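Local structure of WbbZ protein (Klebsiella pneumoniae subsp. pneumoniae NTUH-K2044, 6X1L) at residues A41-F46 with L51-Y56. The protein is of unknown function but is probably a pyruvyl transferase acting on polysaccharides. Residues are numbered along the deposited sequence; the frame is centred on the assembly and turned at random.
Sequences ATYDFF and LTYIPY
Leu51 N donates to Phe46 O at 2.8 Å, a nearly straight bond that ties the last turn of helix 33-48 to the chain leading into strand 53-55. From this join Leu51 and Tyr53 turn their side chains back toward the helix, while the backbone of Thr52 carries the chain between them. Leu51 comes first: its CD1 methyl lies 3.6 Å from Phe45 CE2, while its CB rests against Phe46 CD1, so the leucine bridges two neighbouring rings. Tyr153 meets the Phe45 ring edge-to-face, and Phe11 of helix 6-21 also packs against it.

Phe46 has its CG beside the backbone N (chi1 -71°), which swings the ring across to Tyr53. Phe46 CD2 lies 3.5 Å from Tyr53 CD1, and Phe46 CE2 sits over one face of the Tyr53 ring near its rim. With the planes at 41°, this pair is oblique, and Tyr26 of strand 23-27 meets the Phe46 ring edge-to-face. One turn back along the helix, Tyr43 receives the far end of Tyr53: Tyr53 OH is 3.2 Å from Tyr43 CE1, a contact with ring carbon. The two tyrosine rings are closer to parallel, at 27°, but so far offset that they barely overlap. The Tyr43 hydroxyl is hydrogen-bonded to Trp200 O.

Tyr43, Phe46 and Tyr53 thus form an aromatic cluster between helix and edge strand. Strand 53-55 pairs in parallel with strand 23-27, completing a beta-alpha-beta crossover through helix 33-48 in a Rossmann-like sheet, consistent with the GT-B clan of this family.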
ATOM      1  N   ALA A  41       3.561  13.290   5.994  1.00 43.36           N
ATOM      2  CA  ALA A  41       4.434  14.359   6.472  1.00 48.25           C
ATOM      3  C   ALA A  41       3.650  15.481   7.142  1.00 46.95           C
ATOM      4  O   ALA A  41       4.145  16.103   8.088  1.00 45.17           O
ATOM      5  CB  ALA A  41       5.258  14.915   5.313  1.00 44.18           C
ATOM      6  N   THR A  42       2.435  15.757   6.670  1.00 49.97           N
ATOM      7  CA  THR A  42       1.613  16.768   7.327  1.00 47.95           C
ATOM      8  C   THR A  42       1.183  16.304   8.713  1.00 50.58           C
ATOM      9  O   THR A  42       1.155  17.100   9.658  1.00 51.43           O
ATOM     10  CB  THR A  42       0.397  17.098   6.463  1.00 55.06           C
ATOM     11  OG1 THR A  42       0.836  17.500   5.161  1.00 49.94           O
ATOM     12  CG2 THR A  42      -0.404  18.234   7.082  1.00 64.79           C
ATOM     13  N   TYR A  43       0.862  15.015   8.863  1.00 43.63           N
ATOM     14  CA  TYR A  43       0.527  14.507  10.188  1.00 44.24           C
ATOM     15  C   TYR A  43       1.741  14.545  11.107  1.00 47.18           C
ATOM     16  O   TYR A  43       1.616  14.865  12.294  1.00 55.16           O
ATOM     17  CB  TYR A  43      -0.050  13.092  10.081  1.00 46.52           C
ATOM     18  CG  TYR A  43      -1.363  13.059   9.329  1.00 51.38           C
ATOM     19  CD1 TYR A  43      -2.389  13.935   9.657  1.00 55.23           C
ATOM     20  CD2 TYR A  43      -1.564  12.182   8.271  1.00 45.05           C
ATOM     21  CE1 TYR A  43      -3.588  13.927   8.969  1.00 55.52           C
ATOM     22  CE2 TYR A  43      -2.761  12.164   7.572  1.00 50.01           C
ATOM     23  CZ  TYR A  43      -3.769  13.040   7.927  1.00 56.17           C
ATOM     24  OH  TYR A  43      -4.960  13.027   7.237  1.00 54.59           O
ATOM     25  N   ASP A  44       2.926  14.225  10.576  1.00 45.49           N
ATOM     26  CA  ASP A  44       4.151  14.373  11.356  1.00 47.37           C
ATOM     27  C   ASP A  44       4.359  15.826  11.765  1.00 48.39           C
ATOM     28  O   ASP A  44       4.790  16.111  12.889  1.00 51.81           O
ATOM     29  CB  ASP A  44       5.348  13.873  10.547  1.00 47.31           C
ATOM     30  CG  ASP A  44       5.268  12.382  10.242  1.00 54.51           C
ATOM     31  OD1 ASP A  44       4.355  11.717  10.766  1.00 50.97           O
ATOM     32  OD2 ASP A  44       6.116  11.878   9.476  1.00 49.24           O
ATOM     33  N   PHE A  45       4.052  16.756  10.862  1.00 46.94           N
ATOM     34  CA  PHE A  45       4.231  18.176  11.153  1.00 48.05           C
ATOM     35  C   PHE A  45       3.280  18.647  12.249  1.00 59.12           C
ATOM     36  O   PHE A  45       3.682  19.398  13.145  1.00 61.04           O
ATOM     37  CB  PHE A  45       4.029  18.984   9.874  1.00 46.82           C
ATOM     38  CG  PHE A  45       3.979  20.472  10.095  1.00 49.75           C
ATOM     39  CD1 PHE A  45       5.143  21.209  10.191  1.00 60.40           C
ATOM     40  CD2 PHE A  45       2.767  21.128  10.202  1.00 52.69           C
ATOM     41  CE1 PHE A  45       5.099  22.579  10.391  1.00 65.39           C
ATOM     42  CE2 PHE A  45       2.719  22.491  10.409  1.00 58.71           C
ATOM     43  CZ  PHE A  45       3.884  23.218  10.501  1.00 63.05           C
ATOM     44  N   PHE A  46       2.016  18.218  12.197  1.00 60.40           N
ATOM     45  CA  PHE A  46       1.061  18.591  13.237  1.00 55.50           C
ATOM     46  C   PHE A  46       1.485  18.056  14.599  1.00 61.00           C
ATOM     47  O   PHE A  46       1.443  18.781  15.600  1.00 64.94           O
ATOM     48  CB  PHE A  46      -0.332  18.071  12.885  1.00 55.47           C
ATOM     49  CG  PHE A  46      -0.978  18.786  11.734  1.00 58.58           C
ATOM     50  CD1 PHE A  46      -0.598  20.072  11.396  1.00 60.49           C
ATOM     51  CD2 PHE A  46      -1.975  18.169  10.992  1.00 60.99           C
ATOM     52  CE1 PHE A  46      -1.196  20.733  10.338  1.00 59.96           C
ATOM     53  CE2 PHE A  46      -2.577  18.822   9.934  1.00 58.99           C
ATOM     54  CZ  PHE A  46      -2.187  20.108   9.606  1.00 57.64           C
ATOM     55  N   LEU A  51       0.064  20.750  17.069  1.00 63.78           N
ATOM     56  CA  LEU A  51      -1.046  21.388  16.369  1.00 63.15           C
ATOM     57  C   LEU A  51      -2.207  20.405  16.287  1.00 64.38           C
ATOM     58  O   LEU A  51      -2.147  19.422  15.541  1.00 65.09           O
ATOM     59  CB  LEU A  51      -0.616  21.847  14.978  1.00 56.18           C
ATOM     60  CG  LEU A  51       0.512  22.875  14.947  1.00 59.44           C
ATOM     61  CD1 LEU A  51       0.942  23.131  13.516  1.00 56.93           C
ATOM     62  CD2 LEU A  51       0.075  24.166  15.619  1.00 67.72           C
ATOM     63  N   THR A  52      -3.260  20.667  17.052  1.00 67.92           N
ATOM     64  CA  THR A  52      -4.460  19.852  16.971  1.00 68.13           C
ATOM     65  C   THR A  52      -5.339  20.322  15.820  1.00 66.01           C
ATOM     66  O   THR A  52      -5.308  21.488  15.418  1.00 64.07           O
ATOM     67  CB  THR A  52      -5.244  19.901  18.283  1.00 73.24           C
ATOM     68  OG1 THR A  52      -5.643  21.249  18.553  1.00 81.42           O
ATOM     69  CG2 THR A  52      -4.384  19.393  19.433  1.00 74.28           C
ATOM     70  N   TYR A  53      -6.126  19.393  15.285  1.00 65.69           N
ATOM     71  CA  TYR A  53      -6.996  19.682  14.157  1.00 60.46           C
ATOM     72  C   TYR A  53      -8.231  18.801  14.256  1.00 66.91           C
ATOM     73  O   TYR A  53      -8.259  17.817  14.999  1.00 64.13           O
ATOM     74  CB  TYR A  53      -6.278  19.453  12.820  1.00 59.74           C
ATOM     75  CG  TYR A  53      -5.889  18.005  12.574  1.00 68.30           C
ATOM     76  CD1 TYR A  53      -4.709  17.485  13.094  1.00 66.83           C
ATOM     77  CD2 TYR A  53      -6.701  17.161  11.823  1.00 72.89           C
ATOM     78  CE1 TYR A  53      -4.350  16.164  12.876  1.00 65.54           C
ATOM     79  CE2 TYR A  53      -6.348  15.834  11.600  1.00 70.62           C
ATOM     80  CZ  TYR A  53      -5.171  15.347  12.128  1.00 66.07           C
ATOM     81  OH  TYR A  53      -4.809  14.039  11.912  1.00 73.70           O
ATOM     82  N   ILE A  54      -9.259  19.177  13.504  1.00 67.51           N
ATOM     83  CA  ILE A  54     -10.421  18.316  13.320  1.00 71.21           C
ATOM     84  C   ILE A  54     -10.510  18.004  11.833  1.00 70.25           C
ATOM     85  O   ILE A  54     -10.295  18.898  10.999  1.00 60.44           O
ATOM     86  CB  ILE A  54     -11.713  18.963  13.852  1.00 81.13           C
ATOM     87  CG1 ILE A  54     -12.009  20.278  13.129  1.00 83.17           C
ATOM     88  CG2 ILE A  54     -11.620  19.187  15.355  1.00 80.61           C
ATOM     89  CD1 ILE A  54     -13.420  20.775  13.334  1.00 88.28           C
ATOM     90  N   PRO A  55     -10.781  16.758  11.452  1.00 66.89           N
ATOM     91  CA  PRO A  55     -10.864  16.433  10.025  1.00 63.07           C
ATOM     92  C   PRO A  55     -12.123  17.020   9.409  1.00 63.78           C
ATOM     93  O   PRO A  55     -13.185  17.059  10.036  1.00 63.17           O
ATOM     94  CB  PRO A  55     -10.888  14.899  10.008  1.00 60.19           C
ATOM     95  CG  PRO A  55     -11.453  14.522  11.341  1.00 68.45           C
ATOM     96  CD  PRO A  55     -10.974  15.574  12.308  1.00 64.95           C
ATOM     97  N   TYR A  56     -11.992  17.492   8.172  1.00 64.94           N
ATOM     98  CA  TYR A  56     -13.142  18.031   7.461  1.00 61.66           C
ATOM     99  C   TYR A  56     -14.203  16.956   7.287  1.00 70.33           C
ATOM    100  O   TYR A  56     -13.918  15.856   6.799  1.00 77.53           O
ATOM    101  CB  TYR A  56     -12.717  18.580   6.099  1.00 64.85           C
ATOM    102  CG  TYR A  56     -13.881  19.029   5.242  1.00 68.81           C
ATOM    103  CD1 TYR A  56     -14.394  20.315   5.354  1.00 70.33           C
ATOM    104  CD2 TYR A  56     -14.471  18.165   4.327  1.00 66.19           C
ATOM    105  CE1 TYR A  56     -15.463  20.727   4.577  1.00 73.77           C
ATOM    106  CE2 TYR A  56     -15.539  18.566   3.549  1.00 67.62           C
ATOM    107  CZ  TYR A  56     -16.031  19.848   3.677  1.00 74.43           C
ATOM    108  OH  TYR A  56     -17.093  20.252   2.900  1.00 79.66           O
TER